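Local structure of FIG000988: Predicted permease (Vibrio cholerae, 6MJP) at residues Ser156-Phe160 with Val172-Gln176; Ile183-Val187 with Tyr213-Pro217; Ala264-Trp268 with Lys317-Glu321; Tyr309-Leu313 with Ile334-Leu338. The protein probably serves as one of the two membrane-spanning subunits of the ABC transporter that moves lipopolysaccharide from the inner membrane toward the outer membrane. All coordinates share one frame. Residue numbers count along the deposited sequence, not the author numbering.

Contact 1 of 4, residues Ser156-Phe160 with Val172-Gln176; sequences SSVVF and VFVAQ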
loop_
_atom_site.group_PDB
_atom_site.type_symbol
_atom_site.label_atom_id
_atom_site.label_comp_id
_atom_site.label_asym_id
_atom_site.label_seq_id
_atom_site.Cartn_x
_atom_site.Cartn_y
_atom_site.Cartn_z
ATOM N N SER D 156 -9.676 -21.057 -34.569
ATOM C CA SER D 156 -10.276 -21.109 -35.895
ATOM C C SER D 156 -11.672 -20.504 -35.955
ATOM O O SER D 156 -12.201 -20.322 -37.059
ATOM C CB SER D 156 -10.341 -22.557 -36.381
ATOM O OG SER D 156 -11.049 -23.351 -35.448
ATOM N N SER D 157 -12.288 -20.208 -34.810
ATOM C CA SER D 157 -13.606 -19.595 -34.765
ATOM C C SER D 157 -13.561 -18.338 -33.910
ATOM O O SER D 157 -12.877 -18.298 -32.883
ATOM C CB SER D 157 -14.669 -20.568 -34.218
ATOM O OG SER D 157 -14.349 -21.027 -32.918
ATOM N N VAL D 158 -14.294 -17.316 -34.341
ATOM C CA VAL D 158 -14.451 -16.066 -33.605
ATOM C C VAL D 158 -15.878 -16.014 -33.074
ATOM O O VAL D 158 -16.838 -16.008 -33.854
ATOM C CB VAL D 158 -14.143 -14.846 -34.486
ATOM C CG1 VAL D 158 -14.405 -13.563 -33.728
ATOM C CG2 VAL D 158 -12.708 -14.898 -34.977
ATOM N N VAL D 159 -16.022 -15.975 -31.753
ATOM C CA VAL D 159 -17.326 -16.005 -31.099
ATOM C C VAL D 159 -17.629 -14.625 -30.532
ATOM O O VAL D 159 -16.744 -13.960 -29.987
ATOM C CB VAL D 159 -17.372 -17.071 -29.989
ATOM C CG1 VAL D 159 -18.792 -17.242 -29.478
ATOM C CG2 VAL D 159 -16.821 -18.386 -30.502
ATOM N N PHE D 160 -18.880 -14.200 -30.662
ATOM C CA PHE D 160 -19.322 -12.905 -30.157
ATOM C C PHE D 160 -20.687 -13.111 -29.516
ATOM O O PHE D 160 -21.665 -13.412 -30.210
ATOM C CB PHE D 160 -19.375 -11.861 -31.275
ATOM C CG PHE D 160 -19.915 -10.525 -30.839
ATOM C CD1 PHE D 160 -19.068 -9.544 -30.351
ATOM C CD2 PHE D 160 -21.273 -10.247 -30.922
ATOM C CE1 PHE D 160 -19.565 -8.311 -29.945
ATOM C CE2 PHE D 160 -21.776 -9.021 -30.516
ATOM C CZ PHE D 160 -20.918 -8.051 -30.026
ATOM N N VAL D 172 -25.968 -15.281 -29.950
ATOM C CA VAL D 172 -24.604 -15.657 -30.314
ATOM C C VAL D 172 -24.350 -15.413 -31.796
ATOM O O VAL D 172 -25.240 -15.556 -32.641
ATOM C CB VAL D 172 -24.350 -17.134 -29.956
ATOM C CG1 VAL D 172 -22.898 -17.500 -30.181
ATOM C CG2 VAL D 172 -24.761 -17.406 -28.528
ATOM N N PHE D 173 -23.104 -15.056 -32.108
ATOM C CA PHE D 173 -22.603 -14.926 -33.472
ATOM C C PHE D 173 -21.261 -15.637 -33.556
ATOM O O PHE D 173 -20.327 -15.276 -32.836
ATOM C CB PHE D 173 -22.448 -13.453 -33.866
ATOM C CG PHE D 173 -21.580 -13.234 -35.081
ATOM C CD1 PHE D 173 -22.124 -13.282 -36.356
ATOM C CD2 PHE D 173 -20.222 -12.979 -34.954
ATOM C CE1 PHE D 173 -21.334 -13.086 -37.477
ATOM C CE2 PHE D 173 -19.426 -12.786 -36.073
ATOM C CZ PHE D 173 -19.981 -12.836 -37.333
ATOM N N VAL D 174 -21.151 -16.622 -34.445
ATOM C CA VAL D 174 -19.923 -17.392 -34.611
ATOM C C VAL D 174 -19.418 -17.220 -36.038
ATOM O O VAL D 174 -20.159 -17.464 -37.001
ATOM C CB VAL D 174 -20.138 -18.881 -34.285
ATOM C CG1 VAL D 174 -18.823 -19.633 -34.381
ATOM C CG2 VAL D 174 -20.726 -19.034 -32.908
ATOM N N ALA D 175 -18.156 -16.814 -36.173
ATOM C CA ALA D 175 -17.533 -16.562 -37.464
ATOM C C ALA D 175 -16.339 -17.482 -37.642
ATOM O O ALA D 175 -15.497 -17.589 -36.748
ATOM C CB ALA D 175 -17.085 -15.104 -37.593
ATOM N N GLN D 176 -16.258 -18.137 -38.796
ATOM C CA GLN D 176 -15.129 -19.013 -39.110
ATOM C C GLN D 176 -14.729 -18.732 -40.554
ATOM O O GLN D 176 -15.341 -19.252 -41.490
ATOM C CB GLN D 176 -15.483 -20.479 -38.898
ATOM C CG GLN D 176 -14.419 -21.453 -39.369
ATOM C CD GLN D 176 -14.866 -22.898 -39.273
ATOM O OE1 GLN D 176 -15.668 -23.254 -38.410
ATOM N NE2 GLN D 176 -14.351 -23.738 -40.166
#

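Contact 2 of 4, residues Ile183-Val187 with Tyr213-Pro217; sequences ILPSV and YEGVP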
loop_
_atom_site.group_PDB
_atom_site.type_symbol
_atom_site.label_atom_id
_atom_site.label_comp_id
_atom_site.label_asym_id
_atom_site.label_seq_id
_atom_site.Cartn_x
_atom_site.Cartn_y
_atom_site.Cartn_z
ATOM N N ILE D 183 -13.788 -28.944 -44.146
ATOM C CA ILE D 183 -14.995 -28.156 -43.926
ATOM C C ILE D 183 -14.777 -26.742 -44.449
ATOM O O ILE D 183 -13.695 -26.158 -44.301
ATOM C CB ILE D 183 -15.398 -28.139 -42.440
ATOM C CG1 ILE D 183 -14.346 -27.412 -41.614
ATOM C CG2 ILE D 183 -15.615 -29.557 -41.915
ATOM C CD1 ILE D 183 -14.687 -27.327 -40.163
ATOM N N LEU D 184 -15.805 -26.192 -45.067
ATOM C CA LEU D 184 -15.737 -24.878 -45.680
ATOM C C LEU D 184 -15.969 -23.791 -44.640
ATOM O O LEU D 184 -16.576 -24.039 -43.592
ATOM C CB LEU D 184 -16.776 -24.774 -46.799
ATOM C CG LEU D 184 -16.685 -25.872 -47.854
ATOM C CD1 LEU D 184 -17.798 -25.727 -48.878
ATOM C CD2 LEU D 184 -15.328 -25.826 -48.524
ATOM N N PRO D 185 -15.494 -22.568 -44.899
ATOM C CA PRO D 185 -15.771 -21.462 -43.974
ATOM C C PRO D 185 -17.264 -21.239 -43.803
ATOM O O PRO D 185 -18.072 -21.541 -44.684
ATOM C CB PRO D 185 -15.103 -20.256 -44.645
ATOM C CG PRO D 185 -14.931 -20.658 -46.082
ATOM C CD PRO D 185 -14.680 -22.132 -46.044
ATOM N N SER D 186 -17.632 -20.698 -42.649
ATOM C CA SER D 186 -19.037 -20.557 -42.331
ATOM C C SER D 186 -19.213 -19.399 -41.367
ATOM O O SER D 186 -18.251 -18.900 -40.778
ATOM C CB SER D 186 -19.597 -21.851 -41.734
ATOM O OG SER D 186 -18.839 -22.230 -40.596
ATOM N N VAL D 187 -20.465 -18.963 -41.239
ATOM C CA VAL D 187 -20.889 -17.948 -40.285
ATOM C C VAL D 187 -22.283 -18.355 -39.831
ATOM O O VAL D 187 -23.183 -18.514 -40.666
ATOM C CB VAL D 187 -20.912 -16.530 -40.893
ATOM C CG1 VAL D 187 -21.711 -15.586 -40.012
ATOM C CG2 VAL D 187 -19.510 -15.986 -41.091
ATOM N N TYR D 213 -24.634 -20.361 -42.084
ATOM C CA TYR D 213 -24.417 -19.992 -43.484
ATOM C C TYR D 213 -23.005 -20.404 -43.886
ATOM O O TYR D 213 -22.032 -19.767 -43.472
ATOM C CB TYR D 213 -24.636 -18.490 -43.696
ATOM C CG TYR D 213 -25.964 -17.979 -43.163
ATOM C CD1 TYR D 213 -26.119 -17.651 -41.822
ATOM C CD2 TYR D 213 -27.063 -17.824 -43.999
ATOM C CE1 TYR D 213 -27.331 -17.192 -41.329
ATOM C CE2 TYR D 213 -28.278 -17.367 -43.515
ATOM C CZ TYR D 213 -28.407 -17.051 -42.182
ATOM O OH TYR D 213 -29.612 -16.595 -41.699
ATOM N N GLU D 214 -22.888 -21.465 -44.693
ATOM C CA GLU D 214 -21.596 -21.978 -45.150
ATOM C C GLU D 214 -21.296 -21.428 -46.540
ATOM O O GLU D 214 -21.983 -21.765 -47.510
ATOM C CB GLU D 214 -21.589 -23.506 -45.170
ATOM C CG GLU D 214 -20.208 -24.104 -45.409
ATOM C CD GLU D 214 -20.188 -25.619 -45.326
ATOM O OE1 GLU D 214 -21.098 -26.258 -45.887
ATOM O OE2 GLU D 214 -19.260 -26.171 -44.693
ATOM N N GLY D 215 -20.263 -20.601 -46.647
ATOM C CA GLY D 215 -19.938 -20.014 -47.929
ATOM C C GLY D 215 -18.899 -18.921 -47.790
ATOM O O GLY D 215 -18.268 -18.764 -46.746
ATOM N N VAL D 216 -18.736 -18.172 -48.878
ATOM C CA VAL D 216 -17.743 -17.103 -48.972
ATOM C C VAL D 216 -18.436 -15.846 -49.493
ATOM O O VAL D 216 -19.328 -15.946 -50.352
ATOM C CB VAL D 216 -16.566 -17.529 -49.867
ATOM C CG1 VAL D 216 -15.644 -16.359 -50.171
ATOM C CG2 VAL D 216 -15.781 -18.649 -49.204
ATOM N N PRO D 217 -18.083 -14.656 -48.988
ATOM C CA PRO D 217 -18.752 -13.425 -49.454
ATOM C C PRO D 217 -18.691 -13.196 -50.958
ATOM O O PRO D 217 -19.604 -12.563 -51.512
ATOM C CB PRO D 217 -18.005 -12.323 -48.690
ATOM C CG PRO D 217 -17.560 -12.990 -47.439
ATOM C CD PRO D 217 -17.231 -14.407 -47.812
#

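Contact 3 of 4, residues Ala264-Trp268 with Lys317-Glu321; sequences AELQW and KSAIE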
loop_
_atom_site.group_PDB
_atom_site.type_symbol
_atom_site.label_atom_id
_atom_site.label_comp_id
_atom_site.label_asym_id
_atom_site.label_seq_id
_atom_site.Cartn_x
_atom_site.Cartn_y
_atom_site.Cartn_z
ATOM N N ALA D 264 6.370 -33.007 -3.291
ATOM C CA ALA D 264 6.351 -31.549 -3.260
ATOM C C ALA D 264 5.356 -31.042 -2.232
ATOM O O ALA D 264 5.644 -30.096 -1.488
ATOM C CB ALA D 264 6.015 -30.996 -4.644
ATOM N N GLU D 265 4.173 -31.652 -2.182
ATOM C CA GLU D 265 3.181 -31.236 -1.201
ATOM C C GLU D 265 3.667 -31.515 0.211
ATOM O O GLU D 265 3.532 -30.665 1.100
ATOM C CB GLU D 265 1.853 -31.938 -1.468
ATOM C CG GLU D 265 0.820 -31.768 -0.359
ATOM C CD GLU D 265 0.362 -30.326 -0.170
ATOM O OE1 GLU D 265 0.073 -29.945 0.986
ATOM O OE2 GLU D 265 0.281 -29.575 -1.167
ATOM N N LEU D 266 4.256 -32.694 0.428
ATOM C CA LEU D 266 4.775 -33.031 1.750
ATOM C C LEU D 266 5.877 -32.068 2.168
ATOM O O LEU D 266 5.944 -31.654 3.332
ATOM C CB LEU D 266 5.292 -34.469 1.759
ATOM C CG LEU D 266 5.948 -34.935 3.058
ATOM C CD1 LEU D 266 4.943 -34.911 4.196
ATOM C CD2 LEU D 266 6.533 -36.322 2.888
ATOM N N GLN D 267 6.750 -31.701 1.228
ATOM C CA GLN D 267 7.815 -30.757 1.538
ATOM C C GLN D 267 7.280 -29.361 1.802
ATOM O O GLN D 267 7.878 -28.620 2.584
ATOM C CB GLN D 267 8.831 -30.711 0.408
ATOM C CG GLN D 267 9.577 -31.993 0.239
ATOM C CD GLN D 267 10.745 -31.841 -0.687
ATOM O OE1 GLN D 267 11.464 -30.843 -0.637
ATOM N NE2 GLN D 267 10.950 -32.833 -1.545
ATOM N N TRP D 268 6.187 -28.968 1.148
ATOM C CA TRP D 268 5.596 -27.677 1.468
ATOM C C TRP D 268 5.027 -27.691 2.873
ATOM O O TRP D 268 5.239 -26.753 3.647
ATOM C CB TRP D 268 4.518 -27.309 0.446
ATOM C CG TRP D 268 4.204 -25.820 0.385
ATOM C CD1 TRP D 268 5.066 -24.811 0.045
ATOM C CD2 TRP D 268 2.941 -25.191 0.652
ATOM N NE1 TRP D 268 4.419 -23.594 0.097
ATOM C CE2 TRP D 268 3.116 -23.800 0.465
ATOM C CE3 TRP D 268 1.684 -25.666 1.034
ATOM C CZ2 TRP D 268 2.083 -22.887 0.649
ATOM C CZ3 TRP D 268 0.658 -24.755 1.215
ATOM C CH2 TRP D 268 0.862 -23.382 1.023
ATOM N N LYS D 317 7.995 -25.239 -5.330
ATOM C CA LYS D 317 7.015 -26.303 -5.151
ATOM C C LYS D 317 6.382 -26.679 -6.482
ATOM O O LYS D 317 6.297 -27.864 -6.828
ATOM C CB LYS D 317 5.946 -25.883 -4.143
ATOM C CG LYS D 317 4.843 -26.924 -3.950
ATOM C CD LYS D 317 3.652 -26.373 -3.188
ATOM C CE LYS D 317 2.522 -27.390 -3.140
ATOM N NZ LYS D 317 1.302 -26.863 -2.471
ATOM N N SER D 318 5.940 -25.681 -7.249
ATOM C CA SER D 318 5.347 -25.970 -8.548
ATOM C C SER D 318 6.368 -26.569 -9.501
ATOM O O SER D 318 6.007 -27.371 -10.369
ATOM C CB SER D 318 4.752 -24.700 -9.150
ATOM O OG SER D 318 5.784 -23.807 -9.525
ATOM N N ALA D 319 7.641 -26.196 -9.356
ATOM C CA ALA D 319 8.681 -26.757 -10.212
ATOM C C ALA D 319 8.896 -28.238 -9.927
ATOM O O ALA D 319 9.097 -29.029 -10.856
ATOM C CB ALA D 319 9.984 -25.982 -10.040
ATOM N N ILE D 320 8.864 -28.636 -8.653
ATOM C CA ILE D 320 8.872 -30.062 -8.334
ATOM C C ILE D 320 7.644 -30.734 -8.917
ATOM O O ILE D 320 7.730 -31.828 -9.487
ATOM C CB ILE D 320 8.936 -30.292 -6.814
ATOM C CG1 ILE D 320 10.064 -29.508 -6.171
ATOM C CG2 ILE D 320 9.112 -31.768 -6.513
ATOM C CD1 ILE D 320 9.894 -29.414 -4.693
ATOM N N GLU D 321 6.479 -30.101 -8.766
ATOM C CA GLU D 321 5.243 -30.694 -9.258
ATOM C C GLU D 321 5.303 -30.942 -10.757
ATOM O O GLU D 321 4.748 -31.927 -11.255
ATOM C CB GLU D 321 4.062 -29.798 -8.901
ATOM C CG GLU D 321 3.788 -29.760 -7.415
ATOM C CD GLU D 321 2.789 -28.700 -7.038
ATOM O OE1 GLU D 321 2.593 -27.752 -7.831
ATOM O OE2 GLU D 321 2.199 -28.816 -5.944
#

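Contact 4 of 4, residues Tyr309-Leu313 with Ile334-Leu338; sequences YFLAL and INAAL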
loop_
_atom_site.group_PDB
_atom_site.type_symbol
_atom_site.label_atom_id
_atom_site.label_comp_id
_atom_site.label_asym_id
_atom_site.label_seq_id
_atom_site.Cartn_x
_atom_site.Cartn_y
_atom_site.Cartn_z
ATOM N N TYR D 309 10.296 -14.904 0.264
ATOM C CA TYR D 309 10.460 -16.272 0.728
ATOM C C TYR D 309 9.314 -17.156 0.263
ATOM O O TYR D 309 9.539 -18.231 -0.302
ATOM C CB TYR D 309 10.566 -16.304 2.243
ATOM C CG TYR D 309 10.598 -17.708 2.779
ATOM C CD1 TYR D 309 11.731 -18.501 2.643
ATOM C CD2 TYR D 309 9.495 -18.246 3.421
ATOM C CE1 TYR D 309 11.764 -19.789 3.137
ATOM C CE2 TYR D 309 9.515 -19.526 3.922
ATOM C CZ TYR D 309 10.652 -20.298 3.778
ATOM O OH TYR D 309 10.668 -21.578 4.286
ATOM N N PHE D 310 8.075 -16.724 0.498
ATOM C CA PHE D 310 6.937 -17.576 0.192
ATOM C C PHE D 310 6.726 -17.713 -1.304
ATOM O O PHE D 310 6.294 -18.772 -1.772
ATOM C CB PHE D 310 5.683 -17.032 0.860
ATOM C CG PHE D 310 5.322 -17.758 2.114
ATOM C CD1 PHE D 310 5.831 -17.360 3.338
ATOM C CD2 PHE D 310 4.498 -18.863 2.062
ATOM C CE1 PHE D 310 5.511 -18.048 4.485
ATOM C CE2 PHE D 310 4.170 -19.551 3.204
ATOM C CZ PHE D 310 4.678 -19.146 4.418
ATOM N N LEU D 311 7.033 -16.669 -2.073
ATOM C CA LEU D 311 6.875 -16.771 -3.516
ATOM C C LEU D 311 7.900 -17.727 -4.109
ATOM O O LEU D 311 7.563 -18.548 -4.973
ATOM C CB LEU D 311 6.979 -15.391 -4.159
ATOM C CG LEU D 311 5.627 -14.812 -4.576
ATOM C CD1 LEU D 311 4.653 -14.935 -3.428
ATOM C CD2 LEU D 311 5.768 -13.365 -5.000
ATOM N N ALA D 312 9.151 -17.649 -3.651
ATOM C CA ALA D 312 10.160 -18.593 -4.119
ATOM C C ALA D 312 9.837 -20.005 -3.658
ATOM O O ALA D 312 10.001 -20.966 -4.420
ATOM C CB ALA D 312 11.545 -18.173 -3.638
ATOM N N LEU D 313 9.369 -20.152 -2.415
ATOM C CA LEU D 313 8.975 -21.468 -1.923
ATOM C C LEU D 313 7.863 -22.060 -2.776
ATOM O O LEU D 313 7.926 -23.228 -3.175
ATOM C CB LEU D 313 8.529 -21.374 -0.469
ATOM C CG LEU D 313 8.384 -22.678 0.313
ATOM C CD1 LEU D 313 9.738 -23.240 0.672
ATOM C CD2 LEU D 313 7.595 -22.435 1.571
ATOM N N ILE D 334 15.619 -23.180 -0.575
ATOM C CA ILE D 334 14.947 -21.945 -0.169
ATOM C C ILE D 334 15.030 -21.767 1.341
ATOM O O ILE D 334 15.355 -20.682 1.836
ATOM C CB ILE D 334 13.485 -21.923 -0.647
ATOM C CG1 ILE D 334 13.401 -22.193 -2.149
ATOM C CG2 ILE D 334 12.859 -20.574 -0.302
ATOM C CD1 ILE D 334 14.061 -21.128 -2.982
ATOM N N ASN D 335 14.718 -22.825 2.095
ATOM C CA ASN D 335 14.836 -22.757 3.549
ATOM C C ASN D 335 16.278 -22.525 3.972
ATOM O O ASN D 335 16.542 -21.781 4.924
ATOM C CB ASN D 335 14.301 -24.035 4.185
ATOM C CG ASN D 335 12.843 -24.252 3.887
ATOM O OD1 ASN D 335 11.981 -24.000 4.728
ATOM N ND2 ASN D 335 12.549 -24.708 2.677
ATOM N N ALA D 336 17.228 -23.157 3.280
ATOM C CA ALA D 336 18.631 -22.931 3.608
ATOM C C ALA D 336 19.007 -21.464 3.433
ATOM O O ALA D 336 19.690 -20.890 4.288
ATOM C CB ALA D 336 19.524 -23.831 2.751
ATOM N N ALA D 337 18.558 -20.835 2.340
ATOM C CA ALA D 337 18.864 -19.424 2.125
ATOM C C ALA D 337 18.243 -18.550 3.209
ATOM O O ALA D 337 18.838 -17.552 3.636
ATOM C CB ALA D 337 18.388 -18.982 0.744
ATOM N N LEU D 338 17.048 -18.911 3.670
ATOM C CA LEU D 338 16.460 -18.196 4.794
ATOM C C LEU D 338 17.322 -18.349 6.042
ATOM O O LEU D 338 17.630 -17.365 6.730
ATOM C CB LEU D 338 15.042 -18.703 5.042
ATOM C CG LEU D 338 14.255 -17.916 6.090
ATOM C CD1 LEU D 338 14.131 -16.461 5.670
ATOM C CD2 LEU D 338 12.892 -18.541 6.293
#

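Contact 1 of 4, residues Ser156-Phe160 with Val172-Gln176
Two neighbouring strands of the antiparallel sheet in the periplasmic beta-jellyroll domain of LptF meet here. Strand 158-160 runs against strand 173-176 at 165°, and the axes come within 4.7 Å. Four backbone hydrogen bonds join them, in two reciprocal pairs. Val-158 N gives to Ala-175 O (2.7 Å), and Ala-175 N returns a bond to Val-158 O (2.8 Å). Phe-160 N gives to Phe-173 O (2.8 Å), and Phe-173 N to Phe-160 O (2.9 Å). Val-159 and Val-174 form the non-hydrogen-bonded pair between them. Their backbones bond outward instead: Val-159 pairs with Gln-150, and Val-174 with Met-188 on strand 186-190. On that same strand, Val-172 bonds with Ser-190 and Gln-176 with Ser-186. Three CA-H...O contacts supplement the ladder, such as Val-174 CA to Val-158 O at 3.5 Å.

Val-158, Phe-160, Phe-173 and Ala-175 point to one face of the sheet. On this face the Phe-173 ring stacks on Phe-158 of the LptG chain, and Trp-151 of LptG packs on Val-158 and Ala-175. Val-159 and Val-174 point to the other face, and Val-174 meets Leu-207 there. Two polar side chains find partners outside the pair. Ser-157 OG bonds to Ser-152 OG, and Gln-176 NE2 gives to Ala-178 O. Phe-160 CB lies 3.9 Å from Phe-173 CD2, at the edge of the Phe-173 ring.

Contact 2 of 4, residues Ile183-Val187 with Tyr213-Pro217
Glu-214 reaches across to the other segment with an extended start to its side chain. Chi1 and chi2 are both t, and chi3 turns to 44°. This brings Glu-214 OE2 to 3.5 Å from Leu-184 N, a weak hydrogen bond. The CA-to-CB bond of Leu-184 points toward segment 213-217, and Leu-184 CB also lies 3.5 Å from Glu-214 OE2. The CG of Glu-214 passes 3.4 Å from Pro-185 O.

Ser-186 faces Glu-214 in a non-hydrogen-bonded pair, with CA atoms 4.1 Å apart. Val-187 and Tyr-213 form the hydrogen-bonded pair beside it. Val-187 N gives to Tyr-213 O (2.8 Å), and Tyr-213 N to Val-187 O (2.7 Å). These are adjacent strands of the antiparallel sheet in the periplasmic jellyroll domain, strand 186-190 beginning where strand 210-214 ends. Beyond this point the pairing loosens: Gly-215 N makes a weak hydrogen bond to Pro-185 O at 3.1 Å.

Val-187 (chi1 t) and Tyr-213 (chi1 m) point to the opposite face from Ser-186 and Glu-214. The m rotamer of Tyr-213 leaves its ring edge near Val-187 O. Its OH bonds to Thr-211 OG1 and to Leu-183 N of the LptG chain. Val-187 packs on Trp-175 of LptG, while Glu-214 touches His-69 of LptC. Val-216, with chi1 at 170°, places CG2 3.8 Å from Pro-185 CG.

Contact 3 of 4, residues Ala264-Trp268 with Lys317-Glu321
Lys-317 opens the second segment and makes most of this contact. It joins helices 260-286 and 299-321 of the membrane domain, whose transmembrane spans are predicted. The Lys-317 side chain is fully extended, with all four chi angles t, and points toward helix 260-286. The aliphatic part lies over the indole of Trp-268. Lys-317 CD sits 3.9 Å from the centroid of the five-membered ring of Trp-268, a CH-pi contact over the face. NZ of Lys-317 is 4.2 Å from the centroid of the six-membered ring of Trp-268, an off-centre cation-pi contact. A salt bridge also runs from Lys-317 NZ to Glu-265 OE2 at 3.2 Å. The other carboxylate oxygen, Glu-265 OE1, bridges to Arg-269 NE, so one acid serves two bases. The Lys-317 carbonyl O lies 3.8 Å from Ala-264 CB.

Ser-318 and Ala-319 turn to the LptC side, where both pack on Tyr-21 of that chain. Ile-320 comes back to the interface, one helical turn on from Lys-317. Ile-320 CG2 meets Ala-264 CB at 3.7 Å. Glu-321 closes the segment, with CG 3.8 Å from Ala-264 CB. Ala-264 CB thus packs against Lys-317, Ile-320 and Glu-321.

Segments 264-268 and 317-321 run near antiparallel (160°), their axes 9.5 Å apart at closest approach. Ile-320 also reaches Leu-325 and Leu-331 in the loop leading to helix 332-346, while helix 251-255 packs on Leu-266.

Contact 4 of 4, residues Tyr309-Leu313 with Ile334-Leu338
Ile-334 is the main bump in this packing of two transmembrane helices. It projects toward helix 299-321 and fits between Tyr-309, Ala-312 and Leu-313. CD1 of Ile-334 sits 3.9 Å from Ala-312 CB, where the small side chain leaves a hollow. Ile-334 CG2 lies 3.7 Å from Tyr-309 CE1, and Ile-334 CB 4.2 Å from Leu-313 CD1. One turn on, Leu-338 lays CD2 over the face of the Tyr-309 ring, 3.8 Å from the centroid, a CH-pi contact. Segments 309-313 and 334-338 run near antiparallel (158°), their axes 10.5 Å apart at closest approach.

Helix 260-286 touches Tyr-309, Leu-313 and Leu-338, and LptC packs on Ala-312. A bound dodecyl-maltoside molecule touches Leu-338. Asn-335 ND2 bonds to Leu-331 O, and the Tyr-309 hydroxyl reaches Asn-335, with Tyr-309 OH giving to Asn-335 OD1 (2.8 Å). Both polar groups are therefore satisfied within an otherwise apolar membrane interface.

Following the chain from the N terminus, contact 1 comes first and closes a short loop of 11 residues. Contact 2 follows in series and closes a longer one, rich in strand. The two touch: strands 173-176 and 186-190 are neighbours in the same sheet, and Gln-176 N lies 2.9 Å from Ser-186 O, a probable hydrogen bond. Together they join strands 158-160, 173-176, 186-190 and 210-214 of the periplasmic sheet. The chain then returns to the membrane. Contact 3 spans 48 intervening residues and contact 4 spans 20. They cross, because their segments alternate, and both use helix 299-321. They join it to helices 260-286 and 332-346, and Trp-268 NE1 meets Leu-313 CD2 at 3.7 Å.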